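Local structure of SxtG (Microseira wollei, 6U1R) at residues A[219-223]-A[224-228]; A[288-291]-A[292-295]; A[232-236]-A[237-241]; A[91-94]-A[95-99]. The protein is an amidinotransferase of the saxitoxin biosynthetic pathway and probably transfers an amidino group through a covalent amidino-cysteine intermediate. All coordinates share one frame; numbering follows the deposited sequence. Where two conformers were deposited one is given.

Contact 1: A[219-223]-A[224-228]; sequences FVRCG and RDIFG
Cys222 O at the end of the hairpin is held by two groups: a water donates to it at 2.7 Å, and Asp225 N reaches it by a weak bond of 3.3 Å. The same water also donates to Asp225 OD2, so it ties the carboxylate to the turn, while OD1 of that carboxylate is engaged by Arg251 and His253 of the next strand. In the other direction Cys222 N donates to Asp225 O at 2.9 Å, though the bond is bent, with 134° at the hydrogen. Further from the turn, Val220 and Phe227 exchange two straighter bonds, the shorter being Val220 N to Phe227 O at 2.9 Å. Gly223 takes the first corner of the turn with phi 66° and psi -128°, a backbone shape that suits a residue without CB.

On the face with Val220 and Asp225, Cys222 SG lies at the edge of the Phe227 ring, 4.0 Å from CE2. On the other face, the Phe219 ring sits beside Gly228, its CD2 3.6 Å from the bare CA; the missing side chain lets the aromatic ring come that close. Ile226, beta-branched and at ease in a strand, turns CG2 to Phe219 CB at 4.0 Å. Arg221 stands on this face too, and its guanidinium group pairs with Asp372. Phe219 itself lies about 7 Å, side chain to side chain, from Asp215, a predicted active-site residue. The whole is an antiparallel beta hairpin closed by a two-residue type II' turn; strand 219-222 is outermost in a mixed three-stranded sheet, and 225-229 lies between it and the parallel strand 251-255.

Contact 2: A[288-291]-A[292-295]; sequences KLPK and ILKS
Leu293 has its CG opposite its own carbonyl carbon (chi1 -73°), which folds the side chain back along the turn toward Pro290 and Leu289. One methyl does the touching: Leu293 CD1 lies 4.1 Å from Pro290 CD and 4.2 Å from Leu289 CB. Leucine and proline run side by side, pointing the same way, so the methyl lies near the CD corner of the proline ring. Ile292 is arranged differently. Its CG1 extends opposite the backbone N (chi1 -176°), and the shorter branch, CG2, is the one that turns back to meet Pro290 CB at 4.0 Å. Pro290 therefore has hydrocarbon neighbours at both CB and CD, and as a residue with no N-H to offer it fits the start of a turn, where its carbonyl serves as acceptor and no N-H is needed.

That carbonyl accepts Leu293 N at 3.2 Å, and one step on Lys291 O accepts Lys294 N at 2.9 Å. In the first bond the donor stands well above the carbonyl plane, 46° out of it, and the second is similar, as in a tightly wound turn. Lys294 CG passes 3.1 Å from Lys291 O, and the chain then bends at chi2. Both lysines belong to the solvent side, whereas Ile292 and Leu293 pack on Phe227 of the hairpin and on the C-terminal Phe383, whose carbonyl also receives Ser295 OG.

Two consecutive bonds, each spanning three residues, are the signature of a short 3-10 helix; this one follows a proline in the loop before strand 297-300 and sets its apolar side against strands 225-229 and 251-255.

Contact 3: A[232-236]-A[237-241]; sequences HVTNS and LGIEW
Ile239 reaches back over the first turn of its helix toward Asn235 and Thr234. Its CB sits 3.7 Å from Ser236 O. The next atom, CG1, comes within 3.5 Å of Asn235 O and also meets Thr234 CG2 at 3.8 Å. At the tip, CD1 is 3.8 Å from Asn235 O and a little farther from the same threonine methyl, the two side chains crossing at about a right angle. Threonine suits this place because it has two different arms: CG2 serves the isoleucine, while OG1 bonds to Asp218 and to the backbone N of Asp215, a predicted active-site residue.

Asn235 is the N-cap. Its CG stands between its own N and carbonyl carbon (chi1 64°), which brings OD1 round to Gly238 N at 2.9 Å, a bond of 150° at the hydrogen with the donor tilted 34° from the amide plane. The main chain adds Ile239 N to Asn235 O at 3.1 Å and Glu240 N to Ser236 O at 2.8 Å. An asparagine serves well because its amide can work both ways: ND2 donates to the carbonyls of Thr208 and Glu211.

The Glu209 carboxylate accepts from Ser236 N and Leu237 N, an anion that would interact favourably with the positive end of the helix dipole. Helix 236-245 thus leaves the loop after strand 225-229, leads on to the parallel strand 251-255, and meets the second subunit, where Trp177 O of that chain accepts from Trp241.

Contact 4: A[91-94]-A[95-99]; sequences KELN and EFIHI
Helix 83-102 is amphipathic in this stretch, and Leu93, Phe96 and Ile97 form part of its buried side. Leu93 and Ile97 stand one turn apart, with Leu93 CG 4.1 Å from Ile97 CD1. The isoleucine gets there with CG1 opposite its carbonyl carbon (chi1 -71°), an arm that lies back against the preceding turn and passes 3.4 Å from Leu93 O. Leu93 CD1 approaches Phe96 at the ring edge, close to the ring plane, 4.3 Å from CD2. Phe96 points its ring away from the earlier turn because CG lies opposite the backbone N (chi1 173°); there it meets the rings of Phe356 and Phe366. The Phe96 side chain is about 9 Å from that of Cys368, the predicted amidino-cysteine residue.

The backbone bonds run regularly from each N-H to the carbonyl four residues earlier. Phe96 N to Glu92 O, at 2.9 Å, is nearly straight with 170° at the hydrogen, and Glu95 N to Lys91 O is longer at 3.2 Å. Polar residues suit the remaining sides: Lys91, Glu95 and His98 are exposed, Glu92 OE1 accepts from Ser358 N, and Asn94 OD1 accepts from Arg109.

With bulky apolar residues at the spacing of three and four, and polar ones between them, the helix sets its apolar side against strands 37-42, 106-109 and 350-354, the usual arrangement of an amphipathic helix packed on strands.

From the N terminus, contact 4 comes first, between successive turns of helix 83-102, and stands apart: its nearest atoms are about 13 Å from contact 1 and about 21 Å from contact 3. Contact 1 then closes the hairpin 219-228, contact 3 starts the helix that follows it, and contact 2 forms a turn before strand 297-300. All four are in series, so none nests in or crosses another. Contact 1 is the hub: Phe219 CZ packs on Ile239 CG1 of contact 3 at 4.1 Å, and Phe227 CZ meets Leu293 CD2 of contact 2 at 3.9 Å. The hairpin thus joins the helix on one face and the late loop on the other.

Contact 1: A[219-223]-A[224-228]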
loop_
_atom_site.group_PDB
_atom_site.type_symbol
_atom_site.label_atom_id
_atom_site.label_comp_id
_atom_site.label_asym_id
_atom_site.label_seq_id
_atom_site.Cartn_x
_atom_site.Cartn_y
_atom_site.Cartn_z
ATOM N N PHE A 219 -2.902 -17.317 -3.479
ATOM C CA PHE A 219 -2.067 -17.955 -2.464
ATOM C C PHE A 219 -2.921 -18.705 -1.445
ATOM O O PHE A 219 -4.038 -18.283 -1.122
ATOM C CB PHE A 219 -1.196 -16.925 -1.737
ATOM C CG PHE A 219 -0.312 -16.140 -2.657
ATOM C CD1 PHE A 219 -0.781 -14.990 -3.273
ATOM C CD2 PHE A 219 0.974 -16.562 -2.929
ATOM C CE1 PHE A 219 0.012 -14.279 -4.127
ATOM C CE2 PHE A 219 1.785 -15.833 -3.783
ATOM C CZ PHE A 219 1.302 -14.699 -4.391
ATOM N N VAL A 220 -2.397 -19.839 -0.959
ATOM C CA VAL A 220 -2.984 -20.562 0.167
ATOM C C VAL A 220 -1.891 -20.809 1.199
ATOM O O VAL A 220 -0.707 -20.906 0.863
ATOM C CB VAL A 220 -3.652 -21.891 -0.257
ATOM C CG1 VAL A 220 -4.979 -21.610 -0.913
ATOM C CG2 VAL A 220 -2.742 -22.689 -1.192
ATOM N N ARG A 221 -2.293 -20.892 2.475
ATOM C CA ARG A 221 -1.372 -20.764 3.611
ATOM C C ARG A 221 -1.232 -22.063 4.400
ATOM O O ARG A 221 -2.234 -22.608 4.881
ATOM C CB ARG A 221 -1.862 -19.655 4.541
ATOM C CG ARG A 221 -1.795 -18.230 3.903
ATOM C CD ARG A 221 -2.626 -17.186 4.635
ATOM N NE ARG A 221 -3.986 -17.691 4.741
ATOM C CZ ARG A 221 -4.686 -17.795 5.859
ATOM N NH1 ARG A 221 -4.228 -17.315 7.021
ATOM N NH2 ARG A 221 -5.874 -18.379 5.805
ATOM N N CYS A 222 0.022 -22.508 4.593
ATOM C CA CYS A 222 0.359 -23.703 5.388
ATOM C C CYS A 222 1.444 -23.384 6.423
ATOM O O CYS A 222 2.515 -23.993 6.439
ATOM C CB CYS A 222 0.855 -24.852 4.515
ATOM S SG CYS A 222 -0.370 -25.441 3.339
ATOM N N GLY A 223 1.153 -22.454 7.314
ATOM C CA GLY A 223 2.155 -22.035 8.292
ATOM C C GLY A 223 3.312 -21.337 7.615
ATOM O O GLY A 223 3.123 -20.396 6.833
ATOM N N ARG A 224 4.535 -21.800 7.900
ATOM C CA ARG A 224 5.727 -21.179 7.339
ATOM C C ARG A 224 5.847 -21.355 5.825
ATOM O O ARG A 224 6.651 -20.650 5.203
ATOM C CB ARG A 224 6.990 -21.747 7.996
ATOM C CG ARG A 224 7.198 -21.309 9.431
ATOM C CD ARG A 224 8.620 -21.550 9.904
ATOM N NE ARG A 224 8.784 -21.149 11.303
ATOM C CZ ARG A 224 9.138 -19.936 11.717
ATOM N NH1 ARG A 224 9.385 -18.964 10.848
ATOM N NH2 ARG A 224 9.254 -19.695 13.026
ATOM N N ASP A 225 5.070 -22.252 5.225
ATOM C CA ASP A 225 5.109 -22.501 3.790
ATOM C C ASP A 225 3.792 -22.052 3.177
ATOM O O ASP A 225 2.716 -22.446 3.648
ATOM C CB ASP A 225 5.385 -23.979 3.505
ATOM C CG ASP A 225 6.726 -24.401 4.027
ATOM O OD1 ASP A 225 7.732 -24.065 3.373
ATOM O OD2 ASP A 225 6.775 -25.027 5.113
ATOM N N ILE A 226 3.890 -21.212 2.140
ATOM C CA ILE A 226 2.759 -20.649 1.412
ATOM C C ILE A 226 2.895 -21.057 -0.056
ATOM O O ILE A 226 4.001 -21.052 -0.611
ATOM C CB ILE A 226 2.730 -19.110 1.574
ATOM C CG1 ILE A 226 2.456 -18.722 3.031
ATOM C CG2 ILE A 226 1.683 -18.462 0.653
ATOM C CD1 ILE A 226 2.772 -17.280 3.355
ATOM N N PHE A 227 1.792 -21.446 -0.674
ATOM C CA PHE A 227 1.791 -21.867 -2.074
ATOM C C PHE A 227 1.057 -20.834 -2.916
ATOM O O PHE A 227 -0.033 -20.395 -2.542
ATOM C CB PHE A 227 1.151 -23.241 -2.216
ATOM C CG PHE A 227 1.910 -24.304 -1.497
ATOM C CD1 PHE A 227 2.946 -24.972 -2.130
ATOM C CD2 PHE A 227 1.654 -24.582 -0.172
ATOM C CE1 PHE A 227 3.680 -25.923 -1.470
ATOM C CE2 PHE A 227 2.401 -25.543 0.498
ATOM C CZ PHE A 227 3.415 -26.205 -0.163
ATOM N N GLY A 228 1.658 -20.447 -4.044
ATOM C CA GLY A 228 1.037 -19.496 -4.946
ATOM C C GLY A 228 1.185 -19.947 -6.386
ATOM O O GLY A 228 1.823 -20.963 -6.678
HETATM O O HOH W 1 4.722 -25.554 6.774
#

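Contact 2: A[288-291]-A[292-295]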
loop_
_atom_site.group_PDB
_atom_site.type_symbol
_atom_site.label_atom_id
_atom_site.label_comp_id
_atom_site.label_asym_id
_atom_site.label_seq_id
_atom_site.Cartn_x
_atom_site.Cartn_y
_atom_site.Cartn_z
ATOM N N LYS A 288 4.626 -32.812 -11.148
ATOM C CA LYS A 288 5.448 -31.615 -11.238
ATOM C C LYS A 288 5.232 -30.677 -10.053
ATOM O O LYS A 288 5.723 -29.541 -10.070
ATOM C CB LYS A 288 5.167 -30.900 -12.563
ATOM C CG LYS A 288 5.381 -31.822 -13.774
ATOM C CD LYS A 288 5.409 -31.055 -15.093
ATOM C CE LYS A 288 5.784 -31.966 -16.264
ATOM N NZ LYS A 288 5.595 -31.281 -17.579
ATOM N N LEU A 289 4.520 -31.127 -9.026
ATOM C CA LEU A 289 4.287 -30.295 -7.854
ATOM C C LEU A 289 5.586 -30.084 -7.078
ATOM O O LEU A 289 6.475 -30.938 -7.108
ATOM C CB LEU A 289 3.262 -30.946 -6.938
ATOM C CG LEU A 289 1.790 -30.840 -7.320
ATOM C CD1 LEU A 289 0.952 -31.730 -6.406
ATOM C CD2 LEU A 289 1.323 -29.385 -7.259
ATOM N N PRO A 290 5.714 -28.967 -6.360
ATOM C CA PRO A 290 6.908 -28.756 -5.529
ATOM C C PRO A 290 7.212 -29.981 -4.676
ATOM O O PRO A 290 6.310 -30.631 -4.150
ATOM C CB PRO A 290 6.532 -27.546 -4.674
ATOM C CG PRO A 290 5.537 -26.798 -5.512
ATOM C CD PRO A 290 4.749 -27.858 -6.236
ATOM N N LYS A 291 8.500 -30.306 -4.544
ATOM C CA LYS A 291 8.868 -31.550 -3.879
ATOM C C LYS A 291 8.526 -31.540 -2.393
ATOM O O LYS A 291 8.347 -32.612 -1.805
ATOM C CB LYS A 291 10.360 -31.818 -4.075
ATOM C CG LYS A 291 10.762 -31.859 -5.547
ATOM C CD LYS A 291 11.765 -32.970 -5.824
ATOM C CE LYS A 291 11.933 -33.200 -7.318
ATOM N NZ LYS A 291 12.810 -34.373 -7.603
ATOM N N ILE A 292 8.419 -30.361 -1.776
ATOM C CA ILE A 292 8.077 -30.280 -0.354
ATOM C C ILE A 292 6.766 -31.002 -0.063
ATOM O O ILE A 292 6.565 -31.550 1.032
ATOM C CB ILE A 292 8.032 -28.796 0.067
ATOM C CG1 ILE A 292 7.780 -28.660 1.570
ATOM C CG2 ILE A 292 6.973 -28.031 -0.768
ATOM C CD1 ILE A 292 7.682 -27.198 2.042
ATOM N N LEU A 293 5.862 -31.048 -1.037
ATOM C CA LEU A 293 4.583 -31.708 -0.815
ATOM C C LEU A 293 4.689 -33.226 -0.714
ATOM O O LEU A 293 3.690 -33.864 -0.372
ATOM C CB LEU A 293 3.620 -31.311 -1.929
ATOM C CG LEU A 293 3.134 -29.864 -1.801
ATOM C CD1 LEU A 293 2.586 -29.353 -3.120
ATOM C CD2 LEU A 293 2.069 -29.771 -0.752
ATOM N N LYS A 294 5.870 -33.821 -0.932
ATOM C CA LYS A 294 5.985 -35.277 -0.933
ATOM C C LYS A 294 5.612 -35.900 0.407
ATOM O O LYS A 294 5.175 -37.053 0.441
ATOM C CB LYS A 294 7.407 -35.705 -1.314
ATOM C CG LYS A 294 7.763 -35.479 -2.777
ATOM C CD LYS A 294 6.857 -36.278 -3.707
ATOM C CE LYS A 294 7.371 -36.254 -5.144
ATOM N NZ LYS A 294 6.587 -37.165 -6.025
ATOM N N SER A 295 5.782 -35.180 1.515
ATOM C CA SER A 295 5.440 -35.718 2.828
ATOM C C SER A 295 3.942 -35.692 3.131
ATOM O O SER A 295 3.514 -36.293 4.131
ATOM C CB SER A 295 6.184 -34.937 3.908
ATOM O OG SER A 295 5.763 -33.596 3.901
#

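Contact 3: A[232-236]-A[237-241]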
loop_
_atom_site.group_PDB
_atom_site.type_symbol
_atom_site.label_atom_id
_atom_site.label_comp_id
_atom_site.label_asym_id
_atom_site.label_seq_id
_atom_site.Cartn_x
_atom_site.Cartn_y
_atom_site.Cartn_z
ATOM N N HIS A 232 -3.540 -14.594 -14.474
ATOM C CA HIS A 232 -3.820 -13.374 -15.223
ATOM C C HIS A 232 -3.746 -12.105 -14.383
ATOM O O HIS A 232 -3.801 -11.026 -14.975
ATOM C CB HIS A 232 -5.172 -13.479 -15.902
ATOM C CG HIS A 232 -5.160 -14.428 -17.057
ATOM N ND1 HIS A 232 -4.350 -14.240 -18.155
ATOM C CD2 HIS A 232 -5.817 -15.593 -17.270
ATOM C CE1 HIS A 232 -4.528 -15.230 -19.010
ATOM N NE2 HIS A 232 -5.417 -16.066 -18.500
ATOM N N VAL A 233 -3.599 -12.182 -13.057
ATOM C CA VAL A 233 -3.442 -10.986 -12.240
ATOM C C VAL A 233 -2.177 -10.984 -11.379
ATOM O O VAL A 233 -1.792 -9.909 -10.900
ATOM C CB VAL A 233 -4.683 -10.741 -11.348
ATOM C CG1 VAL A 233 -5.920 -10.542 -12.207
ATOM C CG2 VAL A 233 -4.874 -11.882 -10.356
ATOM N N THR A 234 -1.506 -12.117 -11.179
ATOM C CA THR A 234 -0.344 -12.208 -10.294
ATOM C C THR A 234 0.891 -12.494 -11.145
ATOM O O THR A 234 0.933 -13.512 -11.838
ATOM C CB THR A 234 -0.548 -13.305 -9.242
ATOM O OG1 THR A 234 -1.612 -12.924 -8.351
ATOM C CG2 THR A 234 0.714 -13.513 -8.415
ATOM N N ASN A 235 1.875 -11.592 -11.112
ATOM C CA ASN A 235 3.098 -11.752 -11.883
ATOM C C ASN A 235 4.290 -12.056 -10.981
ATOM O O ASN A 235 4.176 -12.187 -9.759
ATOM C CB ASN A 235 3.360 -10.517 -12.767
ATOM C CG ASN A 235 3.598 -9.239 -11.977
ATOM O OD1 ASN A 235 3.576 -9.220 -10.743
ATOM N ND2 ASN A 235 3.814 -8.149 -12.697
ATOM N N SER A 236 5.451 -12.242 -11.612
ATOM C CA SER A 236 6.635 -12.637 -10.853
ATOM C C SER A 236 7.061 -11.537 -9.889
ATOM O O SER A 236 7.509 -11.826 -8.774
ATOM C CB SER A 236 7.788 -13.008 -11.804
ATOM O OG SER A 236 7.525 -14.222 -12.503
ATOM N N LEU A 237 6.926 -10.269 -10.292
ATOM C CA LEU A 237 7.282 -9.167 -9.390
ATOM C C LEU A 237 6.395 -9.169 -8.148
ATOM O O LEU A 237 6.854 -8.855 -7.041
ATOM C CB LEU A 237 7.162 -7.814 -10.102
ATOM C CG LEU A 237 8.300 -7.329 -11.016
ATOM C CD1 LEU A 237 7.978 -5.911 -11.521
ATOM C CD2 LEU A 237 9.640 -7.355 -10.310
ATOM N N GLY A 238 5.109 -9.467 -8.322
ATOM C CA GLY A 238 4.212 -9.515 -7.177
ATOM C C GLY A 238 4.574 -10.632 -6.221
ATOM O O GLY A 238 4.573 -10.446 -5.002
ATOM N N ILE A 239 4.897 -11.812 -6.763
ATOM C CA ILE A 239 5.335 -12.925 -5.920
ATOM C C ILE A 239 6.628 -12.562 -5.211
ATOM O O ILE A 239 6.793 -12.828 -4.010
ATOM C CB ILE A 239 5.503 -14.196 -6.775
ATOM C CG1 ILE A 239 4.161 -14.693 -7.284
ATOM C CG2 ILE A 239 6.214 -15.299 -6.009
ATOM C CD1 ILE A 239 4.270 -15.693 -8.394
ATOM N N GLU A 240 7.572 -11.960 -5.958
ATOM C CA GLU A 240 8.851 -11.537 -5.383
ATOM C C GLU A 240 8.641 -10.519 -4.272
ATOM O O GLU A 240 9.329 -10.552 -3.233
ATOM C CB GLU A 240 9.759 -10.945 -6.477
ATOM C CG GLU A 240 11.198 -10.667 -6.012
ATOM C CD GLU A 240 12.069 -9.906 -7.019
ATOM O OE1 GLU A 240 11.565 -9.427 -8.064
ATOM O OE2 GLU A 240 13.282 -9.778 -6.747
ATOM N N TRP A 241 7.678 -9.608 -4.461
ATOM C CA TRP A 241 7.368 -8.632 -3.427
ATOM C C TRP A 241 6.884 -9.329 -2.163
ATOM O O TRP A 241 7.329 -9.009 -1.048
ATOM C CB TRP A 241 6.319 -7.610 -3.909
ATOM C CG TRP A 241 6.139 -6.553 -2.872
ATOM C CD1 TRP A 241 6.802 -5.352 -2.802
ATOM C CD2 TRP A 241 5.288 -6.611 -1.709
ATOM N NE1 TRP A 241 6.422 -4.669 -1.662
ATOM C CE2 TRP A 241 5.495 -5.419 -0.978
ATOM C CE3 TRP A 241 4.373 -7.559 -1.218
ATOM C CZ2 TRP A 241 4.814 -5.148 0.219
ATOM C CZ3 TRP A 241 3.707 -7.291 -0.029
ATOM C CH2 TRP A 241 3.932 -6.093 0.675
#

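Contact 4: A[91-94]-A[95-99]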
loop_
_atom_site.group_PDB
_atom_site.type_symbol
_atom_site.label_atom_id
_atom_site.label_comp_id
_atom_site.label_asym_id
_atom_site.label_seq_id
_atom_site.Cartn_x
_atom_site.Cartn_y
_atom_site.Cartn_z
ATOM N N LYS A 91 -29.853 -14.330 -0.049
ATOM C CA LYS A 91 -30.546 -15.365 0.716
ATOM C C LYS A 91 -29.621 -16.538 1.046
ATOM O O LYS A 91 -29.601 -17.023 2.187
ATOM C CB LYS A 91 -31.777 -15.853 -0.047
ATOM C CG LYS A 91 -32.587 -16.912 0.719
ATOM C CD LYS A 91 -33.691 -17.563 -0.112
ATOM C CE LYS A 91 -34.443 -18.612 0.728
ATOM N NZ LYS A 91 -35.384 -19.458 -0.063
ATOM N N GLU A 92 -28.853 -17.021 0.064
ATOM C CA GLU A 92 -27.968 -18.148 0.347
ATOM C C GLU A 92 -26.814 -17.709 1.244
ATOM O O GLU A 92 -26.369 -18.462 2.118
ATOM C CB GLU A 92 -27.464 -18.769 -0.960
ATOM C CG GLU A 92 -28.587 -19.388 -1.793
ATOM C CD GLU A 92 -28.106 -20.259 -2.928
ATOM O OE1 GLU A 92 -27.027 -19.982 -3.492
ATOM O OE2 GLU A 92 -28.822 -21.239 -3.259
ATOM N N LEU A 93 -26.334 -16.485 1.052
ATOM C CA LEU A 93 -25.350 -15.907 1.958
ATOM C C LEU A 93 -25.850 -15.925 3.405
ATOM O O LEU A 93 -25.109 -16.290 4.329
ATOM C CB LEU A 93 -25.028 -14.487 1.501
ATOM C CG LEU A 93 -23.919 -13.766 2.247
ATOM C CD1 LEU A 93 -22.589 -14.469 2.137
ATOM C CD2 LEU A 93 -23.794 -12.351 1.691
ATOM N N ASN A 94 -27.111 -15.558 3.621
ATOM C CA ASN A 94 -27.648 -15.558 4.979
ATOM C C ASN A 94 -27.655 -16.958 5.586
ATOM O O ASN A 94 -27.361 -17.123 6.777
ATOM C CB ASN A 94 -29.052 -14.950 4.973
ATOM C CG ASN A 94 -29.013 -13.438 4.903
ATOM O OD1 ASN A 94 -28.019 -12.831 5.288
ATOM N ND2 ASN A 94 -30.093 -12.820 4.420
ATOM N N GLU A 95 -27.984 -17.976 4.795
ATOM C CA GLU A 95 -27.962 -19.339 5.321
ATOM C C GLU A 95 -26.531 -19.791 5.630
ATOM O O GLU A 95 -26.292 -20.458 6.642
ATOM C CB GLU A 95 -28.633 -20.299 4.340
ATOM C CG GLU A 95 -28.682 -21.744 4.846
ATOM C CD GLU A 95 -29.237 -21.866 6.273
ATOM O OE1 GLU A 95 -30.268 -21.220 6.583
ATOM O OE2 GLU A 95 -28.626 -22.592 7.093
ATOM N N PHE A 96 -25.580 -19.455 4.756
ATOM C CA PHE A 96 -24.165 -19.725 5.013
ATOM C C PHE A 96 -23.721 -19.097 6.334
ATOM O O PHE A 96 -23.079 -19.747 7.166
ATOM C CB PHE A 96 -23.350 -19.202 3.816
ATOM C CG PHE A 96 -21.856 -19.251 3.991
ATOM C CD1 PHE A 96 -21.229 -20.378 4.463
ATOM C CD2 PHE A 96 -21.075 -18.173 3.597
ATOM C CE1 PHE A 96 -19.850 -20.429 4.591
ATOM C CE2 PHE A 96 -19.682 -18.211 3.716
ATOM C CZ PHE A 96 -19.065 -19.353 4.212
ATOM N N ILE A 97 -24.091 -17.837 6.566
ATOM C CA ILE A 97 -23.749 -17.181 7.819
ATOM C C ILE A 97 -24.421 -17.884 9.003
ATOM O O ILE A 97 -23.796 -18.085 10.056
ATOM C CB ILE A 97 -24.126 -15.689 7.742
ATOM C CG1 ILE A 97 -23.171 -14.967 6.778
ATOM C CG2 ILE A 97 -24.104 -15.052 9.123
ATOM C CD1 ILE A 97 -23.644 -13.590 6.324
ATOM N N HIS A 98 -25.688 -18.296 8.841
ATOM C CA HIS A 98 -26.374 -19.017 9.915
ATOM C C HIS A 98 -25.614 -20.296 10.288
ATOM O O HIS A 98 -25.468 -20.620 11.472
ATOM C CB HIS A 98 -27.809 -19.362 9.511
ATOM C CG HIS A 98 -28.819 -18.270 9.750
ATOM N ND1 HIS A 98 -28.787 -17.431 10.842
ATOM C CD2 HIS A 98 -29.917 -17.914 9.039
ATOM C CE1 HIS A 98 -29.806 -16.589 10.785
ATOM N NE2 HIS A 98 -30.507 -16.861 9.700
ATOM N N ILE A 99 -25.124 -21.033 9.291
ATOM C CA ILE A 99 -24.308 -22.220 9.562
ATOM C C ILE A 99 -23.050 -21.850 10.342
ATOM O O ILE A 99 -22.707 -22.490 11.346
ATOM C CB ILE A 99 -23.962 -22.945 8.249
ATOM C CG1 ILE A 99 -25.249 -23.500 7.611
ATOM C CG2 ILE A 99 -22.944 -24.056 8.515
ATOM C CD1 ILE A 99 -25.064 -24.186 6.252
#